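Local structure of C-type lectin domain family 4 member F (Mus musculus, 6JJJ) at residues P115-W118 / E124-D127; W118-G123 / N136-G141; Q26-F31 / F35-R40. The protein is a Kupffer cell receptor with affinity for galactose and fucose that could be involved in endocytosis, represented here by its extracellular C-type lectin domain with bound calcium. One frame throughout, in Å; residues are numbered along the deposited sequence.

Overall arrangement
Following the chain from its N terminus, helix 9-25 leads into contact 3, which closes the tight turn between strands 28-31 and 34-38 and so forms the hairpin at one edge of a four-stranded antiparallel sheet. Much later, contact 1 brings 124-127 back against 115-118 and closes the short loop between them. Contact 2 starts from the same stretch, sharing Trp118, but reaches further, to 136-141; its span takes in 124-127 and strand 128-131, tying the loop to strand 135-138 of the second sheet. Contacts 1 and 2 have centres about 5 Å apart and share one calcium ion. Contact 3 lies on the opposite side of the chain's centre, its centre about 28 Å from that of contact 1.

Contact 1: P115-W118 / E124-D127; sequences PDNW and ERED. With CA (calcium ion), chain G; CA (calcium ion), chain H.
Asp116, Asn117, Glu126 and Asp127 meet through two calcium ions. The first ion (chain H) takes Asp116 OD1 at 2.5 Å and Glu126 OE1 at 2.2 Å. The two carboxylates cross with their planes 49° apart, and the ion bridges their charges. A nearly straight side chain (chi2 -173°) carries the Glu126 carboxylate to the ion. A water at 2.3 Å from this ion also donates to Asp116 OD2, so both oxygens of that carboxylate are engaged. Asn136 and Asp137 complete the site. Pro115, preceded by a cis peptide bond, and Asp116 belong to the QPD sequence that accompanies galactose binding in C-type lectins, consistent with the affinity of this receptor. The second ion (chain G) binds Glu126 O at 2.4 Å, Asp127 OD1 and Asn117 OD1, the last at a longer 2.8 Å; Asp86 and Glu90 supply the remaining ligands. Glu126 therefore serves both ions, one through its side chain and one through its carbonyl.

Two hydrogen bonds reinforce this bridging. Glu126 N donates to Asn117 OD1 (3.2 Å), approaching from above the amide carbonyl plane, so that one oxygen faces both a metal and a donor. Trp118 N donates to Glu126 OE1 (3.1 Å), which it meets 63° out of the carboxylate plane.

Packing adds less: Trp118 CB lies 3.7 Å from Glu126 CD, while the indole turns off from 124-127. Both segments belong to the irregular connection between strands 94-95 and 128-131; Pro115 and Glu126 rest on Asp137 and Met138 of strand 135-138, and Asp127 O accepts a hydrogen bond from Thr85 OG1 of strand 80-85.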
# COMPACT_ATOMS: atom_id res chain seq x y z
N PRO A 115 19.33 26.67 18.02
CA PRO A 115 19.42 27.52 16.83
C PRO A 115 20.42 28.66 16.95
O PRO A 115 20.67 29.16 18.05
CB PRO A 115 17.99 28.07 16.68
CG PRO A 115 17.46 28.09 18.08
CD PRO A 115 18.07 26.89 18.77
N ASP A 116 20.99 29.07 15.81
CA ASP A 116 21.93 30.18 15.78
C ASP A 116 21.38 31.41 15.07
O ASP A 116 21.88 32.51 15.31
CB ASP A 116 23.23 29.75 15.08
CG ASP A 116 23.00 29.21 13.68
OD1 ASP A 116 21.82 29.12 13.28
OD2 ASP A 116 23.98 28.87 12.99
N ASN A 117 20.38 31.25 14.21
CA ASN A 117 19.79 32.37 13.49
C ASN A 117 20.84 33.07 12.63
O ASN A 117 20.92 34.30 12.59
CB ASN A 117 19.12 33.36 14.44
CG ASN A 117 18.07 34.20 13.76
OD1 ASN A 117 17.37 33.73 12.86
ND2 ASN A 117 17.95 35.46 14.17
N TRP A 118 21.65 32.27 11.94
CA TRP A 118 22.77 32.80 11.18
C TRP A 118 22.28 33.78 10.12
O TRP A 118 21.18 33.64 9.58
CB TRP A 118 23.54 31.65 10.53
CG TRP A 118 24.91 32.01 10.07
CD1 TRP A 118 25.98 32.34 10.85
CD2 TRP A 118 25.37 32.07 8.71
NE1 TRP A 118 27.08 32.60 10.06
CE2 TRP A 118 26.72 32.44 8.74
CE3 TRP A 118 24.76 31.84 7.47
CZ2 TRP A 118 27.48 32.60 7.59
CZ3 TRP A 118 25.52 31.99 6.33
CH2 TRP A 118 26.86 32.37 6.39
N GLU A 124 19.01 36.76 4.19
CA GLU A 124 18.01 36.50 5.22
C GLU A 124 18.62 35.90 6.48
O GLU A 124 19.73 35.36 6.48
CB GLU A 124 16.92 35.55 4.71
CG GLU A 124 17.21 34.83 3.39
CD GLU A 124 15.98 34.17 2.79
OE1 GLU A 124 14.98 34.00 3.52
OE2 GLU A 124 16.01 33.81 1.59
N ARG A 125 17.86 36.00 7.56
CA ARG A 125 18.17 35.31 8.81
C ARG A 125 17.70 33.87 8.66
O ARG A 125 17.40 33.40 7.56
CB ARG A 125 17.50 36.02 9.98
CG ARG A 125 17.95 37.46 10.17
CD ARG A 125 19.43 37.59 10.45
NE ARG A 125 19.75 38.92 10.95
CZ ARG A 125 19.96 39.99 10.18
NH1 ARG A 125 19.87 39.88 8.86
NH2 ARG A 125 20.26 41.16 10.72
N GLU A 126 17.63 33.12 9.76
CA GLU A 126 17.16 31.74 9.74
C GLU A 126 15.89 31.62 10.57
O GLU A 126 15.94 31.78 11.80
CB GLU A 126 18.25 30.79 10.24
CG GLU A 126 19.50 30.78 9.37
CD GLU A 126 20.49 29.72 9.80
OE1 GLU A 126 20.59 29.47 11.02
OE2 GLU A 126 21.16 29.14 8.93
N ASP A 127 14.76 31.33 9.91
CA ASP A 127 13.47 31.21 10.58
C ASP A 127 12.74 29.93 10.21
O ASP A 127 11.52 29.84 10.40
CB ASP A 127 12.58 32.42 10.28
CG ASP A 127 13.19 33.72 10.72
OD1 ASP A 127 13.92 33.71 11.74
OD2 ASP A 127 12.94 34.75 10.07
CA CA G . 14.81 32.77 13.62
CA CA H . 21.61 27.54 11.41
O HOH W 1 23.73 26.99 10.75

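Contact 2: W118-G123 / N136-G141; sequences WRHRNG and NDMACG. With CA (calcium ion), chain H.
Beside the WND motif of the C-type lectin fold, whose Asn136 and Asp137 help hold a calcium ion, the ring of His120 packs against Met138 and Ala139. The evidence for a CH-pi contact is direct: Ala139 CB stands 3.8 Å from the centroid of the imidazole and 8° off its normal, squarely over the face. Met138 comes in obliquely, its side chain crossing that of His120 at about a right angle. Its CG is anti to the backbone N (chi1 180°), and the bend at chi2 (61°) turns the sulfur and methyl group toward the histidine. Met138 CE then lies 3.4 Å from His120 CE1, with SD 4.7 Å from the ring centroid. No hydrogen bond joins the two segments.

The polar end of the histidine is held from contact 1, since His120 NE2 is hydrogen-bonded to Glu126 OE2, and this probably helps to orient a carboxylate that binds the metal. On the strand side, Asn136 OD1 binds the calcium ion at 2.5 Å; Asp137 contributes both its carbonyl O and, at 2.8 Å, OD1, while OD2 accepts a hydrogen bond from Asn117 N. Just beyond Ala139, Cys140 is tied to Cys128 by a disulfide. The opposite face of the imidazole meets the edge of the Trp118 indole, with CE3 3.5 Å above the imidazole plane and offset toward the rim.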
# COMPACT_ATOMS: atom_id res chain seq x y z
N TRP A 118 21.65 32.27 11.94
CA TRP A 118 22.77 32.80 11.18
C TRP A 118 22.28 33.78 10.12
O TRP A 118 21.18 33.64 9.58
CB TRP A 118 23.54 31.65 10.53
CG TRP A 118 24.91 32.01 10.07
CD1 TRP A 118 25.98 32.34 10.85
CD2 TRP A 118 25.37 32.07 8.71
NE1 TRP A 118 27.08 32.60 10.06
CE2 TRP A 118 26.72 32.44 8.74
CE3 TRP A 118 24.76 31.84 7.47
CZ2 TRP A 118 27.48 32.60 7.59
CZ3 TRP A 118 25.52 31.99 6.33
CH2 TRP A 118 26.86 32.37 6.39
N ARG A 119 23.11 34.78 9.83
CA ARG A 119 22.78 35.79 8.83
C ARG A 119 23.34 35.33 7.49
O ARG A 119 24.56 35.25 7.31
CB ARG A 119 23.34 37.15 9.22
CG ARG A 119 22.75 38.32 8.44
CD ARG A 119 23.55 38.66 7.18
NE ARG A 119 22.96 39.81 6.48
CZ ARG A 119 23.34 40.23 5.28
NH1 ARG A 119 24.32 39.62 4.63
NH2 ARG A 119 22.74 41.28 4.73
N HIS A 120 22.46 35.04 6.54
CA HIS A 120 22.90 34.56 5.24
C HIS A 120 23.29 35.74 4.34
O HIS A 120 22.94 36.89 4.59
CB HIS A 120 21.82 33.72 4.57
CG HIS A 120 21.76 32.31 5.06
ND1 HIS A 120 22.12 31.24 4.27
CD2 HIS A 120 21.42 31.79 6.26
CE1 HIS A 120 21.98 30.12 4.96
NE2 HIS A 120 21.56 30.43 6.17
N ARG A 121 24.03 35.42 3.29
CA ARG A 121 24.53 36.45 2.38
C ARG A 121 23.42 37.10 1.58
O ARG A 121 23.38 38.34 1.47
CB ARG A 121 25.56 35.81 1.45
CG ARG A 121 26.79 35.26 2.14
CD ARG A 121 27.61 34.41 1.17
NE ARG A 121 27.56 34.94 -0.19
CZ ARG A 121 28.17 34.38 -1.23
NH1 ARG A 121 28.90 33.29 -1.07
NH2 ARG A 121 28.04 34.91 -2.44
N ASN A 122 22.50 36.31 1.06
CA ASN A 122 21.40 36.82 0.24
C ASN A 122 20.07 36.29 0.76
O ASN A 122 19.62 35.21 0.37
CB ASN A 122 21.60 36.44 -1.23
CG ASN A 122 20.47 36.92 -2.13
OD1 ASN A 122 19.62 37.71 -1.71
ND2 ASN A 122 20.44 36.43 -3.36
N GLY A 123 19.44 37.05 1.66
CA GLY A 123 20.10 38.04 2.49
C GLY A 123 19.37 37.98 3.81
O GLY A 123 19.21 38.98 4.50
N ASN A 136 18.07 22.14 12.77
CA ASN A 136 18.88 23.32 12.50
C ASN A 136 17.98 24.37 11.87
O ASN A 136 17.29 24.08 10.89
CB ASN A 136 20.06 23.01 11.57
CG ASN A 136 20.75 24.27 11.08
OD1 ASN A 136 20.94 25.22 11.83
ND2 ASN A 136 21.14 24.27 9.80
N ASP A 137 17.96 25.57 12.45
CA ASP A 137 17.22 26.66 11.83
C ASP A 137 17.97 27.12 10.58
O ASP A 137 19.20 27.11 10.53
CB ASP A 137 17.01 27.82 12.81
CG ASP A 137 18.29 28.54 13.17
OD1 ASP A 137 19.38 27.96 13.05
OD2 ASP A 137 18.17 29.72 13.58
N MET A 138 17.21 27.51 9.55
CA MET A 138 17.77 27.70 8.22
C MET A 138 17.03 28.83 7.52
O MET A 138 15.91 29.19 7.90
CB MET A 138 17.68 26.40 7.41
CG MET A 138 18.23 26.48 6.00
SD MET A 138 19.98 26.90 6.01
CE MET A 138 20.26 27.24 4.27
N ALA A 139 17.68 29.39 6.50
CA ALA A 139 17.04 30.40 5.68
C ALA A 139 15.86 29.78 4.93
O ALA A 139 16.01 28.77 4.25
CB ALA A 139 18.04 30.99 4.69
N CYS A 140 14.68 30.39 5.08
CA CYS A 140 13.47 29.77 4.55
C CYS A 140 13.49 29.71 3.03
O CYS A 140 12.97 28.75 2.45
CB CYS A 140 12.24 30.53 5.06
SG CYS A 140 12.07 30.53 6.87
N GLY A 141 14.09 30.69 2.37
CA GLY A 141 14.13 30.67 0.92
C GLY A 141 14.90 29.50 0.33
O GLY A 141 14.78 29.24 -0.87
CA CA H . 21.61 27.54 11.41
O HOH W 1 23.73 26.99 10.75

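Contact 3: Q26-F31 / F35-R40; sequences QNWKYF and FYYFSR
Tyr37 CB sits over the middle of the six-membered ring of Trp28, 3.3 Å from its centroid and 7° off the normal, so the methylene of Tyr37 lies against that ring. The phenol meets the five-membered ring obliquely, planes 40° apart, and brings Tyr37 CE1 to 3.4 Å from Gln26 O, at the phenol edge. At the indole's own edge is Phe35 O, 3.4 Å from Trp28 CZ3.

The two segments form an antiparallel beta hairpin that follows helix 9-25. On the same face of it, Tyr30 and Phe35 form an edge-to-face pair: Tyr30 turns its edge to the Phe35 face, centroids 5.4 Å apart and planes at 73°. The other face carries Lys29 and Tyr36, a hydrogen-bonded antiparallel pair in which N of each residue donates to O of the other, at 2.7 Å in both directions. Phe31 CB lies 3.7 Å from Tyr36 CE1, and Tyr36 OH is hydrogen-bonded to Glu67. Lys29 folds back through two bends to place NZ 2.7 Å from Asn27 OD1.

Asn27, with positive phi, is the C-prime residue of the Schellman motif that ends helix 9-25. The chain then passes into strand 28-31, which lies at the sheet edge within this chain, with strand 147-151 on the far side of strand 34-38. Leu23 of helix 9-25 touches Trp28 and Phe35, while Phe70 of helix 65-75 packs against Phe31 and Tyr36.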
# COMPACT_ATOMS: atom_id res chain seq x y z
N GLN A 26 0.57 6.69 -3.12
CA GLN A 26 1.45 7.82 -3.41
C GLN A 26 2.65 7.86 -2.48
O GLN A 26 3.32 8.90 -2.38
CB GLN A 26 0.65 9.13 -3.34
CG GLN A 26 -0.53 9.15 -4.29
CD GLN A 26 -1.34 10.43 -4.20
OE1 GLN A 26 -0.84 11.51 -4.51
NE2 GLN A 26 -2.59 10.32 -3.77
N ASN A 27 2.97 6.74 -1.84
CA ASN A 27 4.15 6.62 -0.98
C ASN A 27 4.02 7.50 0.26
O ASN A 27 4.93 8.26 0.62
CB ASN A 27 5.43 6.97 -1.77
CG ASN A 27 6.30 5.75 -2.03
OD1 ASN A 27 6.28 4.78 -1.27
ND2 ASN A 27 7.08 5.80 -3.11
N TRP A 28 2.87 7.40 0.92
CA TRP A 28 2.72 7.88 2.29
C TRP A 28 3.01 6.71 3.22
O TRP A 28 2.47 5.62 3.03
CB TRP A 28 1.32 8.43 2.56
CG TRP A 28 1.09 9.80 2.00
CD1 TRP A 28 0.86 10.12 0.69
CD2 TRP A 28 1.06 11.04 2.73
NE1 TRP A 28 0.70 11.48 0.56
CE2 TRP A 28 0.81 12.07 1.79
CE3 TRP A 28 1.22 11.38 4.07
CZ2 TRP A 28 0.72 13.41 2.16
CZ3 TRP A 28 1.13 12.72 4.43
CH2 TRP A 28 0.88 13.71 3.48
N LYS A 29 3.89 6.92 4.20
CA LYS A 29 4.26 5.87 5.13
C LYS A 29 3.58 6.09 6.47
O LYS A 29 3.52 7.22 6.97
CB LYS A 29 5.77 5.80 5.29
CG LYS A 29 6.45 4.94 4.22
CD LYS A 29 6.45 5.65 2.87
CE LYS A 29 7.14 4.82 1.78
NZ LYS A 29 6.29 3.71 1.26
N TYR A 30 3.04 5.02 7.04
CA TYR A 30 2.32 5.08 8.31
C TYR A 30 3.28 4.95 9.48
O TYR A 30 4.26 4.20 9.43
CB TYR A 30 1.27 3.97 8.38
CG TYR A 30 0.57 3.87 9.71
CD1 TYR A 30 1.10 3.11 10.75
CD2 TYR A 30 -0.63 4.54 9.94
CE1 TYR A 30 0.46 3.02 11.97
CE2 TYR A 30 -1.27 4.46 11.16
CZ TYR A 30 -0.72 3.69 12.17
OH TYR A 30 -1.36 3.61 13.39
N PHE A 31 2.97 5.67 10.56
CA PHE A 31 3.74 5.56 11.79
C PHE A 31 2.91 6.12 12.94
O PHE A 31 2.54 7.30 12.93
CB PHE A 31 5.07 6.30 11.69
CG PHE A 31 5.83 6.36 12.98
CD1 PHE A 31 6.67 5.32 13.36
CD2 PHE A 31 5.71 7.45 13.83
CE1 PHE A 31 7.36 5.37 14.55
CE2 PHE A 31 6.40 7.51 15.02
CZ PHE A 31 7.23 6.46 15.38
N PHE A 35 0.13 9.55 9.02
CA PHE A 35 0.79 9.22 7.76
C PHE A 35 1.82 10.30 7.43
O PHE A 35 1.56 11.49 7.61
CB PHE A 35 -0.22 9.10 6.62
CG PHE A 35 -0.95 7.79 6.60
CD1 PHE A 35 -0.39 6.67 6.02
CD2 PHE A 35 -2.21 7.68 7.17
CE1 PHE A 35 -1.06 5.46 6.00
CE2 PHE A 35 -2.89 6.47 7.16
CZ PHE A 35 -2.32 5.36 6.57
N TYR A 36 2.99 9.86 6.97
CA TYR A 36 4.09 10.76 6.65
C TYR A 36 4.46 10.61 5.18
O TYR A 36 4.44 9.50 4.64
CB TYR A 36 5.31 10.46 7.52
CG TYR A 36 5.08 10.65 9.00
CD1 TYR A 36 4.41 9.69 9.74
CD2 TYR A 36 5.53 11.79 9.65
CE1 TYR A 36 4.20 9.86 11.10
CE2 TYR A 36 5.33 11.97 11.00
CZ TYR A 36 4.67 11.01 11.72
OH TYR A 36 4.47 11.20 13.07
N TYR A 37 4.78 11.73 4.55
CA TYR A 37 5.21 11.76 3.15
C TYR A 37 6.59 12.40 3.06
O TYR A 37 6.76 13.57 3.43
CB TYR A 37 4.21 12.52 2.28
CG TYR A 37 4.65 12.69 0.85
CD1 TYR A 37 4.36 11.72 -0.11
CD2 TYR A 37 5.35 13.81 0.45
CE1 TYR A 37 4.76 11.87 -1.42
CE2 TYR A 37 5.75 13.97 -0.86
CZ TYR A 37 5.46 13.00 -1.79
OH TYR A 37 5.86 13.16 -3.10
N PHE A 38 7.56 11.65 2.56
CA PHE A 38 8.92 12.14 2.35
C PHE A 38 9.07 12.52 0.88
O PHE A 38 8.93 11.66 0.00
CB PHE A 38 9.95 11.10 2.78
CG PHE A 38 9.86 10.75 4.23
CD1 PHE A 38 8.92 9.83 4.68
CD2 PHE A 38 10.69 11.35 5.16
CE1 PHE A 38 8.82 9.51 6.02
CE2 PHE A 38 10.60 11.03 6.51
CZ PHE A 38 9.66 10.11 6.94
N SER A 39 9.31 13.80 0.62
CA SER A 39 9.20 14.32 -0.73
C SER A 39 10.33 13.78 -1.61
O SER A 39 11.41 13.39 -1.14
CB SER A 39 9.22 15.85 -0.73
OG SER A 39 10.47 16.35 -0.31
N ARG A 40 10.06 13.75 -2.92
CA ARG A 40 11.06 13.39 -3.92
C ARG A 40 11.66 14.60 -4.61
O ARG A 40 12.75 14.49 -5.18
CB ARG A 40 10.44 12.45 -4.96
CG ARG A 40 9.31 13.06 -5.79
CD ARG A 40 8.62 12.00 -6.64
NE ARG A 40 7.28 11.67 -6.15
CZ ARG A 40 6.17 12.32 -6.50
NH1 ARG A 40 6.24 13.33 -7.35
NH2 ARG A 40 5.00 11.95 -6.00